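Local coordinates for protein succinate-semialdehyde dehydrogenase (Streptococcus pyogenes MGAS1882, PDB 4OGD) that binds NADP+ and, as a succinic semialdehyde dehydrogenase, probably oxidises succinic semialdehyde to succinate, at residues Y386-T391 against L424-I429; Q165-L170 against G179-L184; Q114-K119 against H450-P455. All coordinates share one frame; numbering follows the deposited sequence.

Contact 1: residues Y386-T391 against L424-I429; sequences YGLGGT and LPFGGI
L388 reaches G427 and G428 with a single methyl group. Its CG stands anti to the backbone N (chi1 -175°), and beyond it CD1 settles against the peptide that joins the two glycines. CD1 lies 3.5 Å from G427 C and 3.6 Å from G428 N, distances that indicate van der Waals packing of a hydrocarbon on bare main chain. The same methyl is 4.1 Å from F426 CE1 and approaches that ring obliquely, so it touches both an aromatic side chain and the G427-G428 peptide, one residue further on. At G428 a CB would sit 3.0 Å from both L388 CD1 and G387 O, so the close approach depends on this glycine.

G387 contributes through its backbone. Its carbonyl O accepts a hydrogen bond from I429 N at 3.0 Å, with an N-H...O angle of 153°. The donor sits above the carbonyl plane, 41° out of it. G428 CA also comes within 3.3 Å of G387 O, with no side chain in between.

The I429 side chain flanks the same acceptor: CG1, held between the backbone N and the carbonyl carbon, lies 3.6 Å from G387 O.

The PFGG sequence of residues 425-428 is a familiar aldehyde dehydrogenase signature. M411 of strand 411-414 packs on both L388 and F426, while R140 makes a cation-pi contact with the F426 ring. I429 packs on N448 of the second subunit. T391 opens strand 391-393, which lies between strands 235-238 and 411-414 in the seven-stranded mixed sheet.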
ATOM      1  N   TYR A 386      -9.887  -3.433 -15.900  1.00  9.12           N
ATOM      2  CA  TYR A 386      -9.511  -2.096 -15.456  1.00  7.69           C
ATOM      3  C   TYR A 386     -10.595  -1.498 -14.584  1.00  7.85           C
ATOM      4  O   TYR A 386     -11.731  -1.969 -14.564  1.00  8.36           O
ATOM      5  CB  TYR A 386      -9.301  -1.197 -16.671  1.00  9.03           C
ATOM      6  CG  TYR A 386      -8.288  -1.736 -17.643  1.00  9.70           C
ATOM      7  CD1 TYR A 386      -8.677  -2.521 -18.717  1.00 10.42           C
ATOM      8  CD2 TYR A 386      -6.935  -1.465 -17.474  1.00 17.24           C
ATOM      9  CE1 TYR A 386      -7.745  -3.022 -19.610  1.00 14.18           C
ATOM     10  CE2 TYR A 386      -5.997  -1.961 -18.357  1.00 19.21           C
ATOM     11  CZ  TYR A 386      -6.411  -2.731 -19.425  1.00 18.34           C
ATOM     12  OH  TYR A 386      -5.479  -3.223 -20.307  1.00 24.32           O
ATOM     13  N   GLY A 387     -10.251  -0.441 -13.862  1.00  6.99           N
ATOM     14  CA  GLY A 387     -11.248   0.270 -13.089  1.00  8.04           C
ATOM     15  C   GLY A 387     -10.657   1.573 -12.605  1.00  9.06           C
ATOM     16  O   GLY A 387     -10.481   1.772 -11.407  1.00  6.28           O
ATOM     17  N   LEU A 388     -10.340   2.466 -13.538  1.00  7.15           N
ATOM     18  CA  LEU A 388      -9.682   3.710 -13.157  1.00  6.85           C
ATOM     19  C   LEU A 388     -10.683   4.841 -13.001  1.00  7.66           C
ATOM     20  O   LEU A 388     -10.945   5.299 -11.883  1.00  8.28           O
ATOM     21  CB  LEU A 388      -8.596   4.094 -14.168  1.00  7.04           C
ATOM     22  CG  LEU A 388      -7.782   5.335 -13.779  1.00  6.80           C
ATOM     23  CD1 LEU A 388      -7.112   5.207 -12.408  1.00  7.34           C
ATOM     24  CD2 LEU A 388      -6.729   5.557 -14.843  1.00  5.82           C
ATOM     25  N   GLY A 389     -11.247   5.282 -14.123  1.00  6.14           N
ATOM     26  CA  GLY A 389     -12.236   6.344 -14.108  1.00  6.56           C
ATOM     27  C   GLY A 389     -13.544   5.920 -14.746  1.00  8.00           C
ATOM     28  O   GLY A 389     -13.982   4.780 -14.603  1.00  9.27           O
ATOM     29  N   GLY A 390     -14.163   6.844 -15.473  1.00  7.27           N
ATOM     30  CA  GLY A 390     -15.453   6.575 -16.085  1.00  8.38           C
ATOM     31  C   GLY A 390     -16.359   7.774 -15.970  1.00  8.43           C
ATOM     32  O   GLY A 390     -16.099   8.685 -15.189  1.00  8.87           O
ATOM     33  N   THR A 391     -17.430   7.771 -16.761  1.00  6.76           N
ATOM     34  CA  THR A 391     -18.365   8.885 -16.798  1.00  8.79           C
ATOM     35  C   THR A 391     -19.779   8.365 -16.720  1.00  7.94           C
ATOM     36  O   THR A 391     -20.086   7.336 -17.316  1.00  9.44           O
ATOM     37  CB  THR A 391     -18.202   9.666 -18.108  1.00  8.31           C
ATOM     38  OG1 THR A 391     -16.947  10.355 -18.094  1.00  8.35           O
ATOM     39  CG2 THR A 391     -19.342  10.680 -18.317  1.00 10.59           C
ATOM     40  N   LEU A 424      -8.579  16.517  -5.336  1.00  8.60           N
ATOM     41  CA  LEU A 424      -9.346  15.305  -5.653  1.00  9.41           C
ATOM     42  C   LEU A 424      -8.439  14.072  -5.728  1.00  9.24           C
ATOM     43  O   LEU A 424      -7.439  14.082  -6.457  1.00  8.89           O
ATOM     44  CB  LEU A 424     -10.070  15.478  -6.995  1.00  9.22           C
ATOM     45  CG  LEU A 424     -11.045  16.649  -7.148  1.00 11.24           C
ATOM     46  CD1 LEU A 424     -11.688  16.661  -8.545  1.00  8.82           C
ATOM     47  CD2 LEU A 424     -12.111  16.604  -6.060  1.00 10.72           C
ATOM     48  N   PRO A 425      -8.791  12.995  -4.998  1.00  7.68           N
ATOM     49  CA  PRO A 425      -7.957  11.789  -5.053  1.00  7.48           C
ATOM     50  C   PRO A 425      -8.052  11.102  -6.405  1.00  9.11           C
ATOM     51  O   PRO A 425      -9.133  11.060  -7.019  1.00  8.52           O
ATOM     52  CB  PRO A 425      -8.539  10.900  -3.954  1.00  8.29           C
ATOM     53  CG  PRO A 425      -9.963  11.362  -3.791  1.00  7.67           C
ATOM     54  CD  PRO A 425      -9.956  12.840  -4.106  1.00  6.95           C
ATOM     55  N   PHE A 426      -6.920  10.576  -6.862  1.00  6.57           N
ATOM     56  CA  PHE A 426      -6.825   9.974  -8.186  1.00  7.56           C
ATOM     57  C   PHE A 426      -6.230   8.581  -8.071  1.00  7.37           C
ATOM     58  O   PHE A 426      -5.112   8.423  -7.590  1.00  7.30           O
ATOM     59  CB  PHE A 426      -5.945  10.851  -9.082  1.00  6.84           C
ATOM     60  CG  PHE A 426      -5.986  10.489 -10.551  1.00  9.08           C
ATOM     61  CD1 PHE A 426      -5.413   9.310 -11.017  1.00  9.30           C
ATOM     62  CD2 PHE A 426      -6.544  11.364 -11.473  1.00  9.41           C
ATOM     63  CE1 PHE A 426      -5.434   8.988 -12.367  1.00  8.42           C
ATOM     64  CE2 PHE A 426      -6.566  11.056 -12.826  1.00 11.19           C
ATOM     65  CZ  PHE A 426      -6.009   9.866 -13.275  1.00  9.70           C
ATOM     66  N   GLY A 427      -6.973   7.573  -8.518  1.00  6.06           N
ATOM     67  CA  GLY A 427      -6.448   6.217  -8.552  1.00  7.63           C
ATOM     68  C   GLY A 427      -7.515   5.218  -8.931  1.00  6.13           C
ATOM     69  O   GLY A 427      -8.680   5.582  -9.103  1.00  8.31           O
ATOM     70  N   GLY A 428      -7.115   3.956  -9.060  1.00  7.06           N
ATOM     71  CA  GLY A 428      -8.031   2.938  -9.540  1.00  6.42           C
ATOM     72  C   GLY A 428      -8.053   1.667  -8.707  1.00  7.86           C
ATOM     73  O   GLY A 428      -7.570   1.622  -7.563  1.00  8.85           O
ATOM     74  N   ILE A 429      -8.654   0.630  -9.292  1.00  6.01           N
ATOM     75  CA  ILE A 429      -8.669  -0.711  -8.719  1.00  5.89           C
ATOM     76  C   ILE A 429      -8.374  -1.688  -9.855  1.00  6.43           C
ATOM     77  O   ILE A 429      -8.123  -1.267 -10.989  1.00  7.10           O
ATOM     78  CB  ILE A 429     -10.036  -1.048  -8.081  1.00  8.24           C
ATOM     79  CG1 ILE A 429     -11.142  -0.954  -9.131  1.00  7.93           C
ATOM     80  CG2 ILE A 429     -10.316  -0.109  -6.907  1.00  9.27           C
ATOM     81  CD1 ILE A 429     -12.534  -1.393  -8.630  1.00 10.55           C
TER

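Contact 2: residues Q165-L170 against G179-L184; sequences QSFEEL and GSITNL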
ATOM      1  N   GLN A 165      15.014  15.794 -17.191  1.00  7.51           N
ATOM      2  CA  GLN A 165      16.188  16.560 -16.802  1.00  9.57           C
ATOM      3  C   GLN A 165      15.811  17.970 -16.345  1.00  9.00           C
ATOM      4  O   GLN A 165      16.311  18.459 -15.328  1.00  8.20           O
ATOM      5  CB  GLN A 165      17.151  16.640 -17.983  1.00 10.17           C
ATOM      6  CG  GLN A 165      18.306  17.603 -17.768  1.00 14.50           C
ATOM      7  CD  GLN A 165      19.113  17.815 -19.031  1.00 15.26           C
ATOM      8  OE1 GLN A 165      18.645  18.440 -19.991  1.00 14.63           O
ATOM      9  NE2 GLN A 165      20.334  17.287 -19.042  1.00 17.66           N
ATOM     10  N   SER A 166      14.923  18.618 -17.091  1.00  9.93           N
ATOM     11  CA  SER A 166      14.515  19.978 -16.766  1.00  9.81           C
ATOM     12  C   SER A 166      13.722  20.051 -15.466  1.00  8.87           C
ATOM     13  O   SER A 166      13.692  21.095 -14.821  1.00 10.44           O
ATOM     14  CB  SER A 166      13.710  20.596 -17.909  1.00 10.06           C
ATOM     15  OG  SER A 166      12.515  19.870 -18.162  1.00 10.85           O
ATOM     16  N   PHE A 167      13.065  18.957 -15.078  1.00  9.64           N
ATOM     17  CA  PHE A 167      12.324  18.979 -13.824  1.00  7.31           C
ATOM     18  C   PHE A 167      13.288  19.072 -12.644  1.00  7.01           C
ATOM     19  O   PHE A 167      13.087  19.874 -11.719  1.00  8.80           O
ATOM     20  CB  PHE A 167      11.397  17.762 -13.675  1.00  8.99           C
ATOM     21  CG  PHE A 167      10.358  17.930 -12.589  1.00  7.26           C
ATOM     22  CD1 PHE A 167      10.691  17.750 -11.247  1.00  9.81           C
ATOM     23  CD2 PHE A 167       9.059  18.303 -12.910  1.00  9.53           C
ATOM     24  CE1 PHE A 167       9.739  17.926 -10.252  1.00  9.93           C
ATOM     25  CE2 PHE A 167       8.104  18.479 -11.926  1.00  9.15           C
ATOM     26  CZ  PHE A 167       8.440  18.283 -10.596  1.00  7.78           C
ATOM     27  N   GLU A 168      14.341  18.261 -12.676  1.00  7.42           N
ATOM     28  CA  GLU A 168      15.408  18.379 -11.687  1.00  8.24           C
ATOM     29  C   GLU A 168      15.993  19.791 -11.684  1.00  9.03           C
ATOM     30  O   GLU A 168      16.194  20.370 -10.621  1.00  8.74           O
ATOM     31  CB  GLU A 168      16.525  17.360 -11.935  1.00  8.15           C
ATOM     32  CG  GLU A 168      17.694  17.524 -10.957  1.00  7.04           C
ATOM     33  CD  GLU A 168      18.857  16.599 -11.252  1.00 10.98           C
ATOM     34  OE1 GLU A 168      18.630  15.470 -11.724  1.00 11.57           O
ATOM     35  OE2 GLU A 168      20.014  17.005 -11.020  1.00 15.39           O
ATOM     36  N   GLU A 169      16.243  20.344 -12.867  1.00  8.73           N
ATOM     37  CA  GLU A 169      16.817  21.691 -12.975  1.00  9.44           C
ATOM     38  C   GLU A 169      15.891  22.743 -12.369  1.00 11.86           C
ATOM     39  O   GLU A 169      16.349  23.688 -11.712  1.00  9.42           O
ATOM     40  CB  GLU A 169      17.133  22.018 -14.441  1.00 11.49           C
ATOM     41  CG  GLU A 169      18.336  21.251 -14.966  1.00 12.60           C
ATOM     42  CD  GLU A 169      18.454  21.262 -16.481  1.00 15.14           C
ATOM     43  OE1 GLU A 169      17.560  21.806 -17.159  1.00 18.14           O
ATOM     44  OE2 GLU A 169      19.463  20.725 -16.984  1.00 18.32           O
ATOM     45  N   LEU A 170      14.590  22.579 -12.607  1.00  8.22           N
ATOM     46  CA  LEU A 170      13.564  23.454 -12.045  1.00  8.82           C
ATOM     47  C   LEU A 170      13.616  23.489 -10.517  1.00 10.78           C
ATOM     48  O   LEU A 170      13.579  24.561  -9.899  1.00 10.97           O
ATOM     49  CB  LEU A 170      12.183  22.978 -12.508  1.00  7.91           C
ATOM     50  CG  LEU A 170      10.922  23.513 -11.820  1.00  8.65           C
ATOM     51  CD1 LEU A 170      10.757  25.011 -12.056  1.00  9.19           C
ATOM     52  CD2 LEU A 170       9.678  22.763 -12.288  1.00  9.38           C
ATOM     53  N   GLY A 179      19.469  16.937  -4.272  1.00  9.24           N
ATOM     54  CA  GLY A 179      19.019  15.662  -3.749  1.00 10.02           C
ATOM     55  C   GLY A 179      17.525  15.639  -3.485  1.00 10.14           C
ATOM     56  O   GLY A 179      16.949  14.564  -3.299  1.00  9.88           O
ATOM     57  N   SER A 180      16.886  16.810  -3.451  1.00  8.39           N
ATOM     58  CA  SER A 180      15.434  16.861  -3.241  1.00  7.28           C
ATOM     59  C   SER A 180      14.712  16.022  -4.305  1.00 10.87           C
ATOM     60  O   SER A 180      13.799  15.241  -4.002  1.00  8.85           O
ATOM     61  CB  SER A 180      14.921  18.307  -3.240  1.00  8.05           C
ATOM     62  OG  SER A 180      15.418  19.019  -2.112  1.00  8.31           O
ATOM     63  N   ILE A 181      15.127  16.191  -5.552  1.00  8.30           N
ATOM     64  CA  ILE A 181      14.783  15.241  -6.599  1.00  8.05           C
ATOM     65  C   ILE A 181      15.960  15.123  -7.560  1.00 10.33           C
ATOM     66  O   ILE A 181      16.619  16.119  -7.875  1.00 10.84           O
ATOM     67  CB  ILE A 181      13.456  15.610  -7.336  1.00  6.34           C
ATOM     68  CG1 ILE A 181      13.015  14.456  -8.250  1.00  7.15           C
ATOM     69  CG2 ILE A 181      13.586  16.921  -8.112  1.00  8.70           C
ATOM     70  CD1 ILE A 181      11.596  14.602  -8.775  1.00  6.34           C
ATOM     71  N   THR A 182      16.255  13.905  -7.995  1.00  7.98           N
ATOM     72  CA  THR A 182      17.333  13.698  -8.953  1.00  8.01           C
ATOM     73  C   THR A 182      16.846  12.796 -10.071  1.00  9.08           C
ATOM     74  O   THR A 182      16.317  11.704  -9.825  1.00  8.34           O
ATOM     75  CB  THR A 182      18.561  13.061  -8.296  1.00  9.04           C
ATOM     76  OG1 THR A 182      18.951  13.834  -7.155  1.00  9.91           O
ATOM     77  CG2 THR A 182      19.726  12.989  -9.286  1.00  9.16           C
ATOM     78  N   ASN A 183      17.011  13.256 -11.303  1.00  8.05           N
ATOM     79  CA  ASN A 183      16.665  12.431 -12.446  1.00  9.55           C
ATOM     80  C   ASN A 183      17.719  11.339 -12.658  1.00  9.34           C
ATOM     81  O   ASN A 183      18.921  11.592 -12.539  1.00 10.30           O
ATOM     82  CB  ASN A 183      16.543  13.285 -13.707  1.00  9.69           C
ATOM     83  CG  ASN A 183      16.257  12.449 -14.921  1.00 10.28           C
ATOM     84  OD1 ASN A 183      15.314  11.661 -14.922  1.00 10.73           O
ATOM     85  ND2 ASN A 183      17.103  12.565 -15.943  1.00 11.00           N
ATOM     86  N   LEU A 184      17.269  10.127 -12.972  1.00  8.26           N
ATOM     87  CA  LEU A 184      18.186   9.015 -13.215  1.00  8.45           C
ATOM     88  C   LEU A 184      18.075   8.491 -14.645  1.00  9.79           C
ATOM     89  O   LEU A 184      17.104   7.809 -14.989  1.00 10.79           O
ATOM     90  CB  LEU A 184      17.895   7.863 -12.248  1.00  9.10           C
ATOM     91  CG  LEU A 184      17.683   8.160 -10.767  1.00  7.68           C
ATOM     92  CD1 LEU A 184      17.367   6.861 -10.034  1.00 10.88           C
ATOM     93  CD2 LEU A 184      18.905   8.832 -10.155  1.00  9.82           C
TER
HETATM   94  O   HOH W   1      20.572  13.885 -12.744  1.00 19.25           O
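Q165 and E168 of the helix lie opposite N183 and T182 of the strand, the two elements running nearly antiparallel. The N-to-C directions of helix 165-170 and strand 181-183 differ by 153°, and their axes approach to 7.4 Å. The register follows from the nearest CA atoms: Q165 CA is 6.0 Å from N183 CA, and E168 CA is 5.8 Å from T182 CA.

E168 carries the polar part of the contact. Its CG is anti to the backbone N and the chain continues extended, which brings the carboxylate to the strand. There OE1 accepts a hydrogen bond from N183 N at 2.8 Å, with an N-H...O angle of 158°. The donor meets OE1 on its anti side, 28° out of the carboxylate plane. A water donates to the same OE1 at 2.7 Å and also to N183 O at 2.8 Å, so the carboxylate oxygen receives two bonds and the water links it to the carbonyl of the residue whose N-H it already holds.

Strand 152-155, helix 161-173 and strand 181-183 form a beta-alpha-beta unit with parallel strands, as in a Rossmann-type nucleotide-binding domain. The contact joins its helix to its second strand, which is the outermost strand of the sheet on that side within this chain. Backbone bonds from S180, T182 and L184 to strand 152-155 hold the strand's other edge.

F167 and I181 supply the apolar part. Their side chains cross at about a right angle, with F167 CE1 4.1 Å from I181 CD1, and I138 of helix 136-148 touches both. The CG methylene of E168 rests on the strand backbone, 3.6 Å from I181 O. T182 OG1 turns to a different partner, R31 NH2 in helix 22-41.

Contact 3: residues Q114-K119 against H450-P455; sequences QAYYLK and HLIYIP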
ATOM      1  N   GLN A 114      -2.898   8.012  26.988  1.00 11.47           N
ATOM      2  CA  GLN A 114      -2.748   9.094  26.019  1.00 10.68           C
ATOM      3  C   GLN A 114      -2.148   8.503  24.749  1.00  9.78           C
ATOM      4  O   GLN A 114      -1.138   7.801  24.805  1.00 11.27           O
ATOM      5  CB  GLN A 114      -1.830  10.195  26.563  1.00 17.66           C
ATOM      6  CG  GLN A 114      -1.490  11.291  25.535  1.00 21.84           C
ATOM      7  CD  GLN A 114      -0.273  12.136  25.914  1.00 27.53           C
ATOM      8  OE1 GLN A 114       0.417  12.675  25.044  1.00 26.89           O
ATOM      9  NE2 GLN A 114      -0.006  12.251  27.211  1.00 29.57           N
ATOM     10  N   ALA A 115      -2.766   8.784  23.607  1.00  9.46           N
ATOM     11  CA  ALA A 115      -2.310   8.219  22.338  1.00 11.15           C
ATOM     12  C   ALA A 115      -2.434   9.218  21.195  1.00 10.60           C
ATOM     13  O   ALA A 115      -3.400   9.983  21.126  1.00 10.66           O
ATOM     14  CB  ALA A 115      -3.099   6.952  22.006  1.00 10.34           C
ATOM     15  N   TYR A 116      -1.452   9.199  20.302  1.00  8.09           N
ATOM     16  CA  TYR A 116      -1.519   9.960  19.054  1.00  9.66           C
ATOM     17  C   TYR A 116      -0.592   9.318  18.038  1.00  9.58           C
ATOM     18  O   TYR A 116       0.198   8.446  18.376  1.00  7.70           O
ATOM     19  CB  TYR A 116      -1.127  11.428  19.270  1.00  9.15           C
ATOM     20  CG  TYR A 116       0.259  11.634  19.840  1.00  8.69           C
ATOM     21  CD1 TYR A 116       1.340  11.912  19.009  1.00 10.49           C
ATOM     22  CD2 TYR A 116       0.483  11.567  21.213  1.00 10.49           C
ATOM     23  CE1 TYR A 116       2.614  12.112  19.533  1.00 11.90           C
ATOM     24  CE2 TYR A 116       1.745  11.767  21.742  1.00 11.56           C
ATOM     25  CZ  TYR A 116       2.804  12.038  20.903  1.00 12.28           C
ATOM     26  OH  TYR A 116       4.060  12.235  21.438  1.00 11.14           O
ATOM     27  N   TYR A 117      -0.684   9.732  16.784  1.00  8.59           N
ATOM     28  CA  TYR A 117       0.352   9.317  15.856  1.00  7.54           C
ATOM     29  C   TYR A 117       0.903  10.481  15.065  1.00  9.54           C
ATOM     30  O   TYR A 117       0.182  11.422  14.734  1.00 10.85           O
ATOM     31  CB  TYR A 117      -0.086   8.146  14.955  1.00  8.75           C
ATOM     32  CG  TYR A 117      -1.122   8.448  13.887  1.00  7.01           C
ATOM     33  CD1 TYR A 117      -0.738   8.920  12.637  1.00  9.04           C
ATOM     34  CD2 TYR A 117      -2.469   8.198  14.110  1.00  8.75           C
ATOM     35  CE1 TYR A 117      -1.672   9.166  11.647  1.00  9.40           C
ATOM     36  CE2 TYR A 117      -3.417   8.441  13.113  1.00 10.93           C
ATOM     37  CZ  TYR A 117      -2.998   8.932  11.889  1.00  9.63           C
ATOM     38  OH  TYR A 117      -3.913   9.179  10.882  1.00 13.74           O
ATOM     39  N   LEU A 118       2.198  10.406  14.795  1.00  7.05           N
ATOM     40  CA  LEU A 118       2.876  11.414  14.003  1.00  7.72           C
ATOM     41  C   LEU A 118       2.881  10.971  12.551  1.00  7.97           C
ATOM     42  O   LEU A 118       2.679   9.789  12.254  1.00  8.84           O
ATOM     43  CB  LEU A 118       4.307  11.587  14.509  1.00  7.50           C
ATOM     44  CG  LEU A 118       4.402  11.955  15.992  1.00  9.41           C
ATOM     45  CD1 LEU A 118       5.842  11.899  16.458  1.00 13.94           C
ATOM     46  CD2 LEU A 118       3.821  13.344  16.240  1.00 13.43           C
ATOM     47  N   LYS A 119       3.085  11.921  11.644  1.00  7.72           N
ATOM     48  CA  LYS A 119       3.264  11.590  10.238  1.00  7.98           C
ATOM     49  C   LYS A 119       4.669  11.996   9.857  1.00  7.40           C
ATOM     50  O   LYS A 119       4.979  13.181   9.748  1.00  9.67           O
ATOM     51  CB  LYS A 119       2.222  12.292   9.370  1.00  8.02           C
ATOM     52  CG  LYS A 119       0.821  11.744   9.569  1.00  9.43           C
ATOM     53  CD  LYS A 119      -0.237  12.615   8.904  1.00 11.82           C
ATOM     54  CE  LYS A 119      -1.615  12.006   9.100  1.00 12.56           C
ATOM     55  NZ  LYS A 119      -2.714  12.897   8.607  1.00 12.08           N
ATOM     56  N   HIS A 450       3.342   7.071  12.907  1.00  4.38           N
ATOM     57  CA  HIS A 450       4.124   6.614  14.054  1.00  5.06           C
ATOM     58  C   HIS A 450       3.323   6.807  15.332  1.00  8.32           C
ATOM     59  O   HIS A 450       3.116   7.941  15.775  1.00  7.03           O
ATOM     60  CB  HIS A 450       5.421   7.435  14.097  1.00  6.85           C
ATOM     61  CG  HIS A 450       6.365   7.074  15.206  1.00  7.00           C
ATOM     62  ND1 HIS A 450       7.633   7.610  15.280  1.00  7.91           N
ATOM     63  CD2 HIS A 450       6.238   6.259  16.282  1.00  6.61           C
ATOM     64  CE1 HIS A 450       8.247   7.145  16.352  1.00  7.62           C
ATOM     65  NE2 HIS A 450       7.428   6.314  16.972  1.00  6.41           N
ATOM     66  N   LEU A 451       2.870   5.698  15.915  1.00  7.70           N
ATOM     67  CA  LEU A 451       2.081   5.719  17.142  1.00  6.99           C
ATOM     68  C   LEU A 451       2.962   6.038  18.338  1.00  7.59           C
ATOM     69  O   LEU A 451       4.035   5.458  18.487  1.00  7.33           O
ATOM     70  CB  LEU A 451       1.427   4.351  17.372  1.00  6.79           C
ATOM     71  CG  LEU A 451       0.803   4.103  18.745  1.00  7.18           C
ATOM     72  CD1 LEU A 451      -0.442   4.961  18.925  1.00  8.34           C
ATOM     73  CD2 LEU A 451       0.449   2.623  18.880  1.00  6.59           C
ATOM     74  N   ILE A 452       2.502   6.969  19.174  1.00  7.50           N
ATOM     75  CA  ILE A 452       3.089   7.199  20.495  1.00  7.16           C
ATOM     76  C   ILE A 452       2.015   6.935  21.539  1.00  8.46           C
ATOM     77  O   ILE A 452       0.936   7.541  21.506  1.00 10.92           O
ATOM     78  CB  ILE A 452       3.590   8.644  20.659  1.00 12.55           C
ATOM     79  CG1 ILE A 452       4.430   9.060  19.455  1.00 12.01           C
ATOM     80  CG2 ILE A 452       4.369   8.780  21.974  1.00 10.66           C
ATOM     81  CD1 ILE A 452       5.739   8.358  19.375  1.00 15.02           C
ATOM     82  N   TYR A 453       2.296   6.033  22.473  1.00  9.59           N
ATOM     83  CA  TYR A 453       1.281   5.599  23.428  1.00  8.60           C
ATOM     84  C   TYR A 453       1.790   5.637  24.861  1.00  9.42           C
ATOM     85  O   TYR A 453       2.858   5.105  25.155  1.00  8.73           O
ATOM     86  CB  TYR A 453       0.808   4.183  23.098  1.00  9.33           C
ATOM     87  CG  TYR A 453      -0.215   3.652  24.075  1.00  9.93           C
ATOM     88  CD1 TYR A 453      -1.481   4.210  24.146  1.00 11.05           C
ATOM     89  CD2 TYR A 453       0.085   2.598  24.926  1.00 11.94           C
ATOM     90  CE1 TYR A 453      -2.425   3.739  25.035  1.00 13.58           C
ATOM     91  CE2 TYR A 453      -0.857   2.117  25.827  1.00 13.12           C
ATOM     92  CZ  TYR A 453      -2.110   2.689  25.871  1.00 12.21           C
ATOM     93  OH  TYR A 453      -3.053   2.219  26.764  1.00 16.13           O
ATOM     94  N   ILE A 454       1.019   6.288  25.735  1.00  9.41           N
ATOM     95  CA  ILE A 454       1.336   6.355  27.159  1.00 11.10           C
ATOM     96  C   ILE A 454       0.178   5.772  27.953  1.00 10.94           C
ATOM     97  O   ILE A 454      -0.862   6.417  28.108  1.00 14.85           O
ATOM     98  CB  ILE A 454       1.575   7.798  27.634  1.00 12.33           C
ATOM     99  CG1 ILE A 454       2.560   8.521  26.708  1.00 13.89           C
ATOM    100  CG2 ILE A 454       2.063   7.788  29.076  1.00 15.55           C
ATOM    101  CD1 ILE A 454       2.884   9.964  27.132  1.00 18.31           C
ATOM    102  N   PRO A 455       0.345   4.541  28.457  1.00 11.43           N
ATOM    103  CA  PRO A 455      -0.756   3.923  29.200  1.00 14.89           C
ATOM    104  C   PRO A 455      -1.018   4.620  30.530  1.00 15.63           C
ATOM    105  O   PRO A 455      -0.108   5.212  31.115  1.00 18.24           O
ATOM    106  CB  PRO A 455      -0.250   2.500  29.450  1.00 15.20           C
ATOM    107  CG  PRO A 455       1.243   2.626  29.433  1.00 15.52           C
ATOM    108  CD  PRO A 455       1.530   3.668  28.385  1.00 14.21           C
TER
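Q114, Y116 and L118 pair with I454, I452 and H450 as three hydrogen-bonded antiparallel pairs, each using both N-H and C=O. At the first, I454 N donates to Q114 O at 2.8 Å with an angle of 171° at the hydrogen, and Q114 N returns the bond to I454 O. In the middle, I452 N meets Y116 O at 2.9 Å and 175°, while Y116 N lies in the carbonyl plane of I452 O, 3.1 Å from it. H450 and L118 exchange the last two. CA-H...O contacts supplement four of these acceptors, Y117 CA lying 3.1 Å from H450 O.

The paired strands belong to a three-stranded antiparallel sheet, an arrangement consistent with the oligomerisation arm of aldehyde dehydrogenases. L451 to Y453 also pair in parallel with a strand of the second subunit, so the sheet continues across the interface. H450 ND1 bonds Q120 OE1, and its NE2 bonds S412 OG of the second subunit; Q114 OE1 accepts from K401 NZ of the second subunit, and Y453 OH is held by S112 OG.

On the face bearing Y116 and I452, the side chains lie side by side, with I452 CB over the ring, 3.8 Å from its centroid. A115 CB instead meets the Y453 ring at its edge.

Overall arrangement
From the N terminus, the chain first passes through 114-119, one strand of contact 3, whose partner 450-455 follows 330 residues later; it joins the middle and C-terminal strands of the three-stranded antiparallel arm. Contacts 2 and 1 both fall within that interval, one after the other, and none cross. In contact 2, eight residues separate 165-170 from 179-184, the first three still helix 161-173, tying that helix to the six-stranded sheet. Contact 1 closes a longer loop, of 32 residues, beside the seven-stranded sheet. None touch: nearest atoms of contacts 1 and 3 are about 14 Å apart, those of contact 2 about 16 Å from either. Contacts 1 and 3 reach the second subunit.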